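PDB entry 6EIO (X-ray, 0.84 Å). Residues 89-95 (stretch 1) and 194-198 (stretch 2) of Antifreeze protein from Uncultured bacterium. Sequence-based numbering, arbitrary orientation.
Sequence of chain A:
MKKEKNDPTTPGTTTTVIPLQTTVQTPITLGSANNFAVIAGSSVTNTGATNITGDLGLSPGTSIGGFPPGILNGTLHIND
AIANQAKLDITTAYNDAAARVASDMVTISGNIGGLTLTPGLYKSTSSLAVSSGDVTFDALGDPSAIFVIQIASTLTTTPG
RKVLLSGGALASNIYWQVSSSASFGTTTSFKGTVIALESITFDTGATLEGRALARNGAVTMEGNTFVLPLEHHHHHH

Stretch 1, residues 89-95: DITTAYN
Stretch 2 194-198: VIALE

A helix laid across a strand nearly at right angles can offer it only a short segment, so a few side chains must do most of the packing. The antifreeze protein of entry 6EIO illustrates the principle with a contact between residues more than a hundred positions apart in sequence. At its apolar centre lies Ile-195, whose CA-to-CB bond points toward the helix and whose side chain adopts the m, t rotamer (chi1 -42°, chi2 178°). Its two methyl groups meet different helical residues: Ile-195 CD1 lies 3.9 Å from Ala-93 CB, and Ile-195 CG2 lies 3.9 Å from Tyr-94 CB. These are van der Waals separations between buried carbons, and Ala-93, whose CA-to-CB bond also points toward the strand, contributes its single methyl carbon to this contact. One turn earlier, Ile-90 points the same way with chi1 71° (p) and chi2 171° (t), although its closest approach is through the backbone, with Ile-90 O 4.0 Å from Ile-195 CG2.

The backbones set this geometry. Residues 89-95 are helical throughout, with phi from -75° to -58° and psi from -48° to -30°, and the helix continues beyond both ends. Its internal ladder runs from Ala-93 N to Asp-89 O (2.9 Å), Tyr-94 N to Ile-90 O (2.8 Å) and Asn-95 N to Thr-91 O (2.9 Å). Residues 194-196 are extended, with phi/psi of -100/119°, -117/105° and -108/142°; at Leu-197 the chain leaves the strand with -66/-41°. The axes approach to 8.9 Å, and their N-to-C directions differ by 97° (signed crossing angle -97°). Register is fixed by Tyr-94 CA and Ile-195 CA, 6.2 Å apart. Strand alternation turns Ala-196 CB away from the helix.

Outward from this centre, Tyr-94 extends the contact along the second stretch. Its CA-to-CB bond points sideways, but chi1 178° (t) and chi2 -83° bring the end of the side chain nearer. Tyr-94 CE2 packs 4.0 Å from Leu-197 CB, while the phenol oxygen, Tyr-94 OH, is 3.7 Å from that same Leu-197 CB. Leu-197, itself sideways, has chi1 -176° (t) and chi2 62° (p).

The polar edge is modest. Ile-195 O sits at the edge of the tyrosine ring, near its plane, 3.8 Å from Tyr-94 CD2. No hydrogen bond links the stretches; close packing joins them, burying 265 Å² in total.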

# COMPACT_ATOMS: atom_id res chain seq x y z
N ASP A 89 3.29 -7.84 13.13
CA ASP A 89 2.14 -8.20 12.32
C ASP A 89 2.32 -7.81 10.85
O ASP A 89 1.81 -8.52 9.97
CB ASP A 89 0.86 -7.62 12.93
CG ASP A 89 0.53 -8.25 14.28
OD1 ASP A 89 1.16 -9.25 14.68
OD2 ASP A 89 -0.39 -7.72 14.93
N ILE A 90 3.06 -6.73 10.57
CA ILE A 90 3.35 -6.43 9.17
C ILE A 90 4.41 -7.37 8.60
O ILE A 90 4.36 -7.67 7.40
CB ILE A 90 3.59 -4.94 8.84
CG1 ILE A 90 4.91 -4.41 9.36
CG2 ILE A 90 2.40 -4.11 9.28
CD1 ILE A 90 5.23 -3.02 8.84
N THR A 91 5.33 -7.87 9.42
CA THR A 91 6.21 -8.94 8.95
C THR A 91 5.39 -10.17 8.57
O THR A 91 5.58 -10.75 7.49
CB THR A 91 7.25 -9.25 10.01
OG1 THR A 91 8.08 -8.10 10.13
CG2 THR A 91 8.08 -10.50 9.63
N THR A 92 4.45 -10.56 9.43
CA THR A 92 3.58 -11.69 9.12
C THR A 92 2.83 -11.46 7.81
O THR A 92 2.77 -12.34 6.94
CB THR A 92 2.61 -11.91 10.29
OG1 THR A 92 3.39 -12.24 11.44
CG2 THR A 92 1.58 -13.00 9.99
N ALA A 93 2.25 -10.27 7.65
CA ALA A 93 1.46 -9.97 6.46
C ALA A 93 2.33 -9.96 5.20
O ALA A 93 1.93 -10.47 4.15
CB ALA A 93 0.77 -8.62 6.62
N TYR A 94 3.53 -9.37 5.30
CA TYR A 94 4.46 -9.35 4.19
C TYR A 94 4.80 -10.77 3.74
O TYR A 94 4.78 -11.10 2.56
CB TYR A 94 5.72 -8.61 4.64
CG TYR A 94 6.82 -8.55 3.61
CD1 TYR A 94 7.71 -9.61 3.44
CD2 TYR A 94 7.00 -7.41 2.81
CE1 TYR A 94 8.75 -9.54 2.52
CE2 TYR A 94 8.02 -7.34 1.89
CZ TYR A 94 8.90 -8.40 1.74
OH TYR A 94 9.90 -8.29 0.82
N ASN A 95 5.14 -11.62 4.71
CA ASN A 95 5.52 -12.99 4.39
C ASN A 95 4.35 -13.77 3.81
O ASN A 95 4.53 -14.57 2.88
CB ASN A 95 6.08 -13.69 5.63
CG ASN A 95 7.43 -13.17 6.08
OD1 ASN A 95 7.79 -13.31 7.28
ND2 ASN A 95 8.21 -12.62 5.18
N VAL A 194 0.22 -0.92 1.00
CA VAL A 194 1.58 -1.10 0.49
C VAL A 194 2.44 -1.60 1.65
O VAL A 194 2.56 -0.91 2.67
CB VAL A 194 2.14 0.23 -0.07
CG1 VAL A 194 3.56 0.02 -0.57
CG2 VAL A 194 1.24 0.76 -1.17
N ILE A 195 3.01 -2.79 1.51
CA ILE A 195 3.87 -3.37 2.54
C ILE A 195 5.24 -3.53 1.91
O ILE A 195 5.44 -4.42 1.08
CB ILE A 195 3.36 -4.70 3.08
CG1 ILE A 195 1.85 -4.69 3.33
CG2 ILE A 195 4.14 -5.02 4.36
CD1 ILE A 195 1.31 -6.01 3.83
N ALA A 196 6.17 -2.65 2.29
CA ALA A 196 7.50 -2.63 1.71
C ALA A 196 8.53 -3.15 2.71
O ALA A 196 8.46 -2.84 3.91
CB ALA A 196 7.91 -1.23 1.28
N LEU A 197 9.51 -3.90 2.21
CA LEU A 197 10.58 -4.34 3.09
C LEU A 197 11.41 -3.17 3.59
O LEU A 197 11.83 -3.14 4.76
CB LEU A 197 11.47 -5.34 2.34
CG LEU A 197 12.60 -5.96 3.18
CD1 LEU A 197 12.02 -6.78 4.34
CD2 LEU A 197 13.48 -6.82 2.31
N GLU A 198 11.69 -2.22 2.69
CA GLU A 198 12.60 -1.12 2.97
C GLU A 198 11.81 0.17 3.20
O GLU A 198 11.21 0.33 4.27
CB GLU A 198 13.70 -1.04 1.91
CG GLU A 198 14.60 -2.29 1.92
CD GLU A 198 15.47 -2.44 3.19
OE1 GLU A 198 15.54 -1.50 4.02
OE2 GLU A 198 16.10 -3.51 3.33